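Local coordinates for protein 3-hydroxyacyl-CoA dehydrogenase (Burkholderia thailandensis, PDB 4XGN) that binds NAD and, as a short-chain dehydrogenase, probably interconverts 3-hydroxyacyl-CoA and 3-oxoacyl-CoA, at residues Thr142-Val147 with Ala188-Thr193. Numbering follows the deposited sequence.
Sequences TGERGV and AIRVMT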
ATOM      1  N   THR A 142     -26.359   6.930 -15.843  1.00 29.55           N
ATOM      2  CA  THR A 142     -25.272   7.375 -14.970  1.00 29.74           C
ATOM      3  C   THR A 142     -23.959   7.524 -15.706  1.00 27.60           C
ATOM      4  O   THR A 142     -23.027   8.129 -15.202  1.00 27.56           O
ATOM      5  CB  THR A 142     -25.089   6.438 -13.765  1.00 30.62           C
ATOM      6  OG1 THR A 142     -25.271   5.076 -14.172  1.00 33.66           O
ATOM      7  CG2 THR A 142     -26.106   6.781 -12.669  1.00 32.21           C
ATOM      8  N   GLY A 143     -23.889   6.971 -16.907  1.00 25.98           N
ATOM      9  CA  GLY A 143     -22.805   7.261 -17.822  1.00 24.70           C
ATOM     10  C   GLY A 143     -22.043   6.016 -18.141  1.00 22.49           C
ATOM     11  O   GLY A 143     -21.311   6.012 -19.116  1.00 22.38           O
ATOM     12  N   GLU A 144     -22.185   4.965 -17.324  1.00 21.18           N
ATOM     13  CA  GLU A 144     -21.375   3.746 -17.532  1.00 19.99           C
ATOM     14  C   GLU A 144     -21.855   2.969 -18.736  1.00 19.18           C
ATOM     15  O   GLU A 144     -23.052   2.790 -18.895  1.00 19.23           O
ATOM     16  CB  GLU A 144     -21.434   2.744 -16.366  1.00 20.18           C
ATOM     17  CG  GLU A 144     -20.834   3.184 -15.037  1.00 20.73           C
ATOM     18  CD  GLU A 144     -21.830   3.729 -14.053  1.00 21.59           C
ATOM     19  OE1 GLU A 144     -22.928   4.085 -14.461  1.00 23.12           O
ATOM     20  OE2 GLU A 144     -21.482   3.828 -12.864  1.00 21.86           O
ATOM     21  N   ARG A 145     -20.926   2.467 -19.520  1.00 17.83           N
ATOM     22  CA  ARG A 145     -21.252   1.391 -20.459  1.00 17.62           C
ATOM     23  C   ARG A 145     -21.252   0.009 -19.767  1.00 16.82           C
ATOM     24  O   ARG A 145     -21.931  -0.922 -20.205  1.00 16.70           O
ATOM     25  CB  ARG A 145     -20.335   1.422 -21.651  1.00 17.87           C
ATOM     26  CG  ARG A 145     -20.528   2.584 -22.574  1.00 18.57           C
ATOM     27  CD  ARG A 145     -19.772   2.409 -23.890  1.00 19.21           C
ATOM     28  NE  ARG A 145     -20.075   3.497 -24.818  1.00 20.14           N
ATOM     29  CZ  ARG A 145     -19.565   4.727 -24.742  1.00 20.65           C
ATOM     30  NH1 ARG A 145     -18.690   5.067 -23.788  1.00 20.32           N
ATOM     31  NH2 ARG A 145     -19.963   5.642 -25.626  1.00 21.69           N
ATOM     32  N   GLY A 146     -20.449  -0.128 -18.717  1.00 15.78           N
ATOM     33  CA  GLY A 146     -20.422  -1.316 -17.895  1.00 15.25           C
ATOM     34  C   GLY A 146     -19.390  -1.222 -16.792  1.00 14.53           C
ATOM     35  O   GLY A 146     -18.751  -0.207 -16.660  1.00 14.42           O
ATOM     36  N   VAL A 147     -19.308  -2.260 -15.968  1.00 14.06           N
ATOM     37  CA  VAL A 147     -18.456  -2.277 -14.814  1.00 13.50           C
ATOM     38  C   VAL A 147     -17.881  -3.662 -14.714  1.00 13.14           C
ATOM     39  O   VAL A 147     -18.575  -4.644 -14.988  1.00 13.22           O
ATOM     40  CB  VAL A 147     -19.270  -2.003 -13.547  1.00 13.60           C
ATOM     41  CG1 VAL A 147     -18.405  -2.103 -12.286  1.00 13.34           C
ATOM     42  CG2 VAL A 147     -19.949  -0.649 -13.660  1.00 13.83           C
ATOM     43  N   ALA A 188     -15.962   4.465 -20.728  1.00 16.16           N
ATOM     44  CA  ALA A 188     -16.901   4.586 -19.602  1.00 15.82           C
ATOM     45  C   ALA A 188     -17.156   3.215 -18.946  1.00 14.93           C
ATOM     46  O   ALA A 188     -18.295   2.884 -18.627  1.00 15.08           O
ATOM     47  CB  ALA A 188     -18.209   5.299 -20.013  1.00 16.70           C
ATOM     48  N   ILE A 189     -16.097   2.431 -18.738  1.00 13.99           N
ATOM     49  CA  ILE A 189     -16.243   1.161 -18.045  1.00 13.46           C
ATOM     50  C   ILE A 189     -15.417   1.266 -16.763  1.00 12.93           C
ATOM     51  O   ILE A 189     -14.189   1.498 -16.847  1.00 12.74           O
ATOM     52  CB  ILE A 189     -15.755  -0.010 -18.895  1.00 13.42           C
ATOM     53  CG1 ILE A 189     -16.570  -0.091 -20.188  1.00 13.90           C
ATOM     54  CG2 ILE A 189     -15.724  -1.295 -18.086  1.00 13.04           C
ATOM     55  CD1 ILE A 189     -15.917  -0.971 -21.211  1.00 13.93           C
ATOM     56  N   ARG A 190     -16.092   1.108 -15.609  1.00 12.61           N
ATOM     57  CA  ARG A 190     -15.369   1.071 -14.306  1.00 12.26           C
ATOM     58  C   ARG A 190     -14.744  -0.303 -14.045  1.00 11.82           C
ATOM     59  O   ARG A 190     -15.250  -1.335 -14.500  1.00 12.00           O
ATOM     60  CB  ARG A 190     -16.261   1.496 -13.167  1.00 12.34           C
ATOM     61  CG  ARG A 190     -16.652   2.936 -13.279  1.00 12.86           C
ATOM     62  CD  ARG A 190     -17.342   3.471 -12.054  1.00 13.08           C
ATOM     63  NE  ARG A 190     -18.708   2.969 -11.978  1.00 13.42           N
ATOM     64  CZ  ARG A 190     -19.136   2.054 -11.102  1.00 13.38           C
ATOM     65  NH1 ARG A 190     -18.324   1.454 -10.227  1.00 12.99           N
ATOM     66  NH2 ARG A 190     -20.416   1.726 -11.113  1.00 13.87           N
ATOM     67  N   VAL A 191     -13.604  -0.297 -13.361  1.00 11.28           N
ATOM     68  CA  VAL A 191     -12.837  -1.513 -13.110  1.00 11.05           C
ATOM     69  C   VAL A 191     -12.459  -1.522 -11.650  1.00 10.74           C
ATOM     70  O   VAL A 191     -11.790  -0.567 -11.158  1.00 10.44           O
ATOM     71  CB  VAL A 191     -11.578  -1.536 -13.976  1.00 11.25           C
ATOM     72  CG1 VAL A 191     -10.776  -2.811 -13.764  1.00 11.14           C
ATOM     73  CG2 VAL A 191     -11.969  -1.297 -15.451  1.00 11.78           C
ATOM     74  N   MET A 192     -12.881  -2.574 -10.952  1.00 10.51           N
ATOM     75  CA  MET A 192     -12.639  -2.685  -9.512  1.00 10.49           C
ATOM     76  C   MET A 192     -12.218  -4.103  -9.148  1.00 10.39           C
ATOM     77  O   MET A 192     -12.534  -5.093  -9.859  1.00 10.45           O
ATOM     78  CB  MET A 192     -13.920  -2.356  -8.747  1.00 10.59           C
ATOM     79  CG  MET A 192     -14.332  -0.884  -8.718  1.00 10.63           C
ATOM     80  SD  MET A 192     -13.269   0.102  -7.675  1.00 10.54           S
ATOM     81  CE  MET A 192     -13.493  -0.674  -6.100  1.00 10.31           C
ATOM     82  N   THR A 193     -11.587  -4.215  -7.977  1.00 10.25           N
ATOM     83  CA  THR A 193     -11.208  -5.511  -7.448  1.00 10.07           C
ATOM     84  C   THR A 193     -11.642  -5.635  -5.980  1.00 10.00           C
ATOM     85  O   THR A 193     -11.498  -4.671  -5.214  1.00  9.82           O
ATOM     86  CB  THR A 193      -9.666  -5.701  -7.606  1.00 10.22           C
ATOM     87  OG1 THR A 193      -9.349  -5.666  -9.010  1.00 10.70           O
ATOM     88  CG2 THR A 193      -9.246  -7.030  -7.029  1.00 10.20           C
TER
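Glu144 and Arg190 form a salt bridge beside the start of two parallel strands. The Glu144 side chain begins at CB, 3.9 Å from Ala188 O. Its CG is anti to the carbonyl carbon (chi1 -66°) and comes 3.7 Å from Arg190 NE. A bend at chi2 then carries the carboxylate to the edge of the guanidinium. OE2 takes both bonds, from Arg190 NE at 3.0 Å and from Arg190 NH2 at 2.9 Å. The NE bond uses the anti lone pair of OE2, while NH2 reaches the same oxygen from above the carboxylate plane. The grip is side-on, with NE and NH2 converging on one oxygen, and the carboxylate and guanidinium planes are 61° apart. OE1 accepts a hydrogen bond from Thr142 OG1, which holds the other end of the carboxylate.

The strands are 146-151 and 189-196, neighbours in the seven-stranded parallel sheet of the Rossmann fold of short-chain dehydrogenases. Gly146 pairs with Ile189, and Val147 with Arg190. Arg190 N donates to Gly146 O at 3.1 Å. Just ahead of the strands, Arg145 N donates to Ala188 O at 2.8 Å. Ala188 has positive phi and closes helix 164-184 with a Schellman motif; its CB packs on Gly143 O.

Val147 lies alongside Arg190 on the same face of the sheet. Its CG2 sits over one face of the guanidinium, 3.5 Å from Arg190 NH2. Arg190 NH1 turns to the carbonyls of Leu244 and Ile238. Phe221 of a second subunit packs on Glu144, Ala188 and Arg190.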